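Long-range contacts in isocitrate dehydrogenase [NAD] subunit 1, mitochondrial (Saccharomyces cerevisiae, PDB 3BLX), which serves the mitochondrial citric acid cycle in an IDH1/IDH2 octamer that oxidatively decarboxylates isocitrate to 2-oxoglutarate with NAD(+), and also binds mitochondrial mRNA leaders: residues E[105-111]-E[123-129]; E[254-259]-E[272-278]. Residues are numbered along the deposited sequence.

Interaction 1. Residues E[105-111]-E[123-129]; sequences ANVALFK and IDLIVIR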
# COMPACT_ATOMS: atom_id res chain seq x y z
N ALA E 105 -8.40 2.19 -21.90
CA ALA E 105 -8.69 1.57 -23.17
C ALA E 105 -9.99 2.10 -23.73
O ALA E 105 -11.05 1.91 -23.15
CB ALA E 105 -8.76 0.05 -23.01
N ASN E 106 -9.90 2.80 -24.85
CA ASN E 106 -11.08 3.29 -25.52
C ASN E 106 -11.42 2.34 -26.68
O ASN E 106 -10.57 2.00 -27.44
CB ASN E 106 -10.91 4.76 -25.95
CG ASN E 106 -11.99 5.20 -26.95
OD1 ASN E 106 -11.70 5.74 -28.03
ND2 ASN E 106 -13.25 4.95 -26.60
N VAL E 107 -12.66 1.87 -26.75
CA VAL E 107 -13.08 0.96 -27.80
C VAL E 107 -14.22 1.60 -28.60
O VAL E 107 -15.17 2.12 -28.02
CB VAL E 107 -13.67 -0.32 -27.22
CG1 VAL E 107 -13.87 -1.33 -28.32
CG2 VAL E 107 -12.77 -0.88 -26.15
N ALA E 108 -14.11 1.58 -29.92
CA ALA E 108 -15.18 2.02 -30.80
C ALA E 108 -15.58 0.91 -31.78
O ALA E 108 -14.73 0.26 -32.42
CB ALA E 108 -14.80 3.27 -31.52
N LEU E 109 -16.87 0.65 -31.89
CA LEU E 109 -17.31 -0.41 -32.79
C LEU E 109 -17.90 0.17 -34.06
O LEU E 109 -18.86 0.96 -34.02
CB LEU E 109 -18.32 -1.32 -32.11
CG LEU E 109 -17.90 -1.87 -30.76
CD1 LEU E 109 -18.97 -2.80 -30.18
CD2 LEU E 109 -16.59 -2.60 -30.96
N PHE E 110 -17.33 -0.19 -35.20
CA PHE E 110 -17.85 0.28 -36.48
C PHE E 110 -18.49 -0.85 -37.31
O PHE E 110 -17.84 -1.44 -38.17
CB PHE E 110 -16.73 0.96 -37.27
CG PHE E 110 -16.11 2.08 -36.53
CD1 PHE E 110 -14.90 1.89 -35.87
CD2 PHE E 110 -16.73 3.32 -36.48
CE1 PHE E 110 -14.30 2.92 -35.18
CE2 PHE E 110 -16.15 4.36 -35.78
CZ PHE E 110 -14.92 4.16 -35.13
N LYS E 111 -19.74 -1.17 -37.01
CA LYS E 111 -20.48 -2.14 -37.81
C LYS E 111 -21.50 -1.43 -38.69
O LYS E 111 -22.30 -0.63 -38.19
CB LYS E 111 -21.19 -3.17 -36.93
CG LYS E 111 -21.37 -4.51 -37.64
CD LYS E 111 -21.90 -5.57 -36.73
CE LYS E 111 -22.18 -6.85 -37.49
NZ LYS E 111 -22.86 -7.87 -36.62
N ILE E 123 -19.32 -3.32 -43.35
CA ILE E 123 -18.09 -3.03 -42.64
C ILE E 123 -18.20 -3.58 -41.23
O ILE E 123 -19.28 -3.57 -40.61
CB ILE E 123 -17.81 -1.53 -42.64
CG1 ILE E 123 -17.32 -1.11 -44.03
CG2 ILE E 123 -16.77 -1.17 -41.59
CD1 ILE E 123 -17.31 0.36 -44.23
N ASP E 124 -17.08 -4.11 -40.73
CA ASP E 124 -17.04 -4.58 -39.35
C ASP E 124 -15.66 -4.46 -38.72
O ASP E 124 -14.94 -5.46 -38.54
CB ASP E 124 -17.55 -6.02 -39.24
CG ASP E 124 -17.82 -6.42 -37.79
OD1 ASP E 124 -17.57 -5.57 -36.89
OD2 ASP E 124 -18.28 -7.56 -37.56
N LEU E 125 -15.30 -3.24 -38.35
CA LEU E 125 -14.03 -3.07 -37.65
C LEU E 125 -14.18 -2.48 -36.26
O LEU E 125 -15.17 -1.81 -35.95
CB LEU E 125 -13.01 -2.32 -38.50
CG LEU E 125 -13.39 -1.00 -39.13
CD1 LEU E 125 -13.05 0.13 -38.19
CD2 LEU E 125 -12.55 -0.89 -40.38
N ILE E 126 -13.19 -2.78 -35.43
CA ILE E 126 -13.11 -2.34 -34.06
C ILE E 126 -11.80 -1.61 -33.88
O ILE E 126 -10.76 -2.13 -34.25
CB ILE E 126 -13.13 -3.55 -33.15
CG1 ILE E 126 -14.44 -4.28 -33.34
CG2 ILE E 126 -12.89 -3.16 -31.68
CD1 ILE E 126 -14.53 -5.52 -32.50
N VAL E 127 -11.86 -0.40 -33.34
CA VAL E 127 -10.67 0.39 -33.10
C VAL E 127 -10.47 0.51 -31.59
O VAL E 127 -11.35 0.97 -30.87
CB VAL E 127 -10.77 1.80 -33.75
CG1 VAL E 127 -9.60 2.68 -33.29
CG2 VAL E 127 -10.79 1.68 -35.27
N ILE E 128 -9.33 0.03 -31.12
CA ILE E 128 -9.00 0.11 -29.69
C ILE E 128 -7.84 1.07 -29.56
O ILE E 128 -6.79 0.87 -30.16
CB ILE E 128 -8.61 -1.28 -29.13
CG1 ILE E 128 -9.81 -2.22 -29.10
CG2 ILE E 128 -8.02 -1.16 -27.75
CD1 ILE E 128 -9.49 -3.63 -28.80
N ARG E 129 -8.03 2.15 -28.81
CA ARG E 129 -6.94 3.11 -28.66
C ARG E 129 -6.48 3.32 -27.20
O ARG E 129 -7.28 3.29 -26.27
CB ARG E 129 -7.27 4.43 -29.37
CG ARG E 129 -7.99 5.43 -28.54
CD ARG E 129 -7.60 6.83 -28.96
NE ARG E 129 -8.09 7.80 -27.99
CZ ARG E 129 -9.32 8.31 -28.03
NH1 ARG E 129 -10.15 7.94 -29.00
NH2 ARG E 129 -9.71 9.19 -27.11

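Interaction 2. Residues E[254-259]-E[272-278]; sequences PGLVAG and GSRHVGL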
# COMPACT_ATOMS: atom_id res chain seq x y z
N PRO E 254 -21.24 9.44 -37.12
CA PRO E 254 -21.01 9.34 -35.68
C PRO E 254 -22.22 8.83 -34.94
O PRO E 254 -22.07 8.25 -33.88
CB PRO E 254 -20.77 10.80 -35.27
CG PRO E 254 -20.51 11.53 -36.50
CD PRO E 254 -21.23 10.83 -37.58
N GLY E 255 -23.41 9.08 -35.48
CA GLY E 255 -24.64 8.72 -34.82
C GLY E 255 -24.89 7.23 -34.73
O GLY E 255 -25.82 6.82 -34.07
N LEU E 256 -24.03 6.43 -35.36
CA LEU E 256 -24.21 4.97 -35.43
C LEU E 256 -23.11 4.14 -34.75
O LEU E 256 -23.09 2.91 -34.88
CB LEU E 256 -24.27 4.55 -36.88
CG LEU E 256 -25.31 5.32 -37.69
CD1 LEU E 256 -25.10 5.09 -39.18
CD2 LEU E 256 -26.66 4.87 -37.25
N VAL E 257 -22.22 4.82 -34.04
CA VAL E 257 -21.00 4.23 -33.52
C VAL E 257 -21.03 3.97 -32.03
O VAL E 257 -20.93 4.92 -31.25
CB VAL E 257 -19.84 5.18 -33.73
CG1 VAL E 257 -18.57 4.53 -33.19
CG2 VAL E 257 -19.70 5.53 -35.19
N ALA E 258 -21.12 2.71 -31.63
CA ALA E 258 -21.09 2.37 -30.19
C ALA E 258 -19.67 2.53 -29.62
O ALA E 258 -18.69 2.45 -30.35
CB ALA E 258 -21.62 0.96 -29.95
N GLY E 259 -19.57 2.74 -28.32
CA GLY E 259 -18.27 2.91 -27.73
C GLY E 259 -18.24 2.49 -26.27
O GLY E 259 -19.29 2.47 -25.59
N GLY E 272 -18.84 6.12 -29.56
CA GLY E 272 -17.46 5.94 -29.87
C GLY E 272 -16.80 7.04 -30.67
O GLY E 272 -15.57 7.04 -30.81
N SER E 273 -17.59 7.96 -31.22
CA SER E 273 -17.03 9.02 -32.04
C SER E 273 -17.18 10.39 -31.42
O SER E 273 -16.73 11.38 -31.98
CB SER E 273 -17.65 9.01 -33.44
OG SER E 273 -16.82 8.29 -34.33
N ARG E 274 -17.81 10.44 -30.26
CA ARG E 274 -18.06 11.71 -29.58
C ARG E 274 -18.96 12.63 -30.42
O ARG E 274 -18.92 13.85 -30.24
CB ARG E 274 -16.74 12.38 -29.23
CG ARG E 274 -16.18 11.97 -27.87
CD ARG E 274 -15.55 10.59 -27.85
NE ARG E 274 -15.10 10.22 -26.50
CZ ARG E 274 -13.90 10.51 -26.01
NH1 ARG E 274 -13.02 11.18 -26.75
NH2 ARG E 274 -13.57 10.14 -24.76
N HIS E 275 -19.75 12.04 -31.31
CA HIS E 275 -20.69 12.77 -32.18
C HIS E 275 -20.01 13.95 -32.89
O HIS E 275 -20.60 15.01 -33.09
CB HIS E 275 -21.91 13.25 -31.40
CG HIS E 275 -22.98 12.21 -31.23
ND1 HIS E 275 -24.29 12.43 -31.60
CD2 HIS E 275 -22.93 10.95 -30.74
CE1 HIS E 275 -25.00 11.34 -31.33
NE2 HIS E 275 -24.20 10.43 -30.81
N VAL E 276 -18.76 13.72 -33.22
CA VAL E 276 -17.93 14.66 -33.95
C VAL E 276 -18.76 15.47 -34.96
O VAL E 276 -19.14 16.62 -34.69
CB VAL E 276 -16.74 13.92 -34.64
CG1 VAL E 276 -15.48 13.90 -33.73
CG2 VAL E 276 -17.17 12.49 -35.05
N GLY E 277 -19.05 14.86 -36.11
CA GLY E 277 -19.80 15.54 -37.16
C GLY E 277 -21.31 15.43 -37.00
O GLY E 277 -22.06 15.60 -37.97
N LEU E 278 -21.74 15.11 -35.77
CA LEU E 278 -23.16 15.17 -35.42
C LEU E 278 -23.54 16.59 -35.06
O LEU E 278 -23.78 16.92 -33.89
CB LEU E 278 -23.52 14.19 -34.29
CG LEU E 278 -24.36 13.00 -34.75
CD1 LEU E 278 -25.85 13.21 -34.46
CD2 LEU E 278 -24.13 12.66 -36.25

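Interaction 1. Residues E[105-111]-E[123-129]
Strands 105-111 and 124-129 form an antiparallel ladder in the central mixed sheet of the isocitrate/isopropylmalate dehydrogenase fold, their axes 4.8 Å apart at closest approach. Six backbone hydrogen bonds hold it: Asn106, Ala108 and Phe110 each give and take one with Arg129, Val127 and Leu125 respectively, from Phe110 N to Leu125 O at 2.8 Å to Leu125 N to Phe110 O at 3.1 Å. CA-H...O contacts fill the non-hydrogen-bonded positions.

Apolar packing covers both faces. Beta-branched Val107, Ile126 and Ile128, suited to extended backbone, share one face with Leu109, whose CD2 lies 3.6 Å from Ile126 CG1; helix 156-172 covers Val107 and Ile126. On the other, the flat Phe110 ring meets Leu125 and Val127.

Charged groups occupy the ends. Lys111 is exposed, while Asp124 forms a salt bridge with Arg175. Arg129, a substrate-binding residue by similarity, turns its guanidinium face to Asn106: OD1 of Asn106 lies 2.9 Å from NH1 of Arg129, at an angle too poor for a hydrogen bond.

Interaction 2. Residues E[254-259]-E[272-278]
Gly272 opens the loop 272-278, at the base of the antiparallel strand pair 258-262 and 267-269, by giving the one hydrogen bond between the segments, from its N to Val257 O at 2.9 Å with a nearly straight angle of 164°. Glycine suits both sides here: a CB on Gly272 would collide with Ala258 O and Val257 CG1, and one on Gly259 with Gly272 CA, so both must lack it for their CA atoms to come within 3.8 Å. Gly259 also bonds Glu270 through the backbone. Ser273 follows with a small side chain directed at the other segment, its CB 4.0 Å from Pro254 CB and its OG 4.1 Å from Val257 CG2. The CA-to-CB bond of Arg274 points away from 254-259, and its NE forms a salt bridge with OE2 of Glu270. His275 brings its CA to 3.7 Å from Pro254 CB, and its ring reaches back beside Gly255. The chain then curls around the proline ring toward helix 289-302: Val276 CG2 and Gly277 N lie 3.8 and 3.7 Å from Pro254 CG, and Leu278 CD2 is 3.7 Å from Pro254 CD. Pro254 also packs on Leu226 of a subunit 2 chain, placing the contact beside the IDH1-IDH2 interface. With one hydrogen bond and otherwise van der Waals contact between them, the two segments fit chiefly by shape, the compact proline ring filling the curve.

From the N terminus, the chain runs along strand 105-111, through a connection without helix or strand, and back along 123-129, where interaction 1 closes its loop. Much later, after helix 237-251, residues 254-259 lead into strand 258-262; strand 267-269 returns, and interaction 2 closes a second loop at 272-278. The two loops thus follow in series, neither nesting nor crossing. They meet in space because strand 258-262 flanks strand 105-111 on the side away from 123-129: Leu109 N lies 3.0 Å from Ala258 O, a probable hydrogen bond, and Phe110 packs on Val257. Together they join the central sheet to the loop leading to helix 289-302.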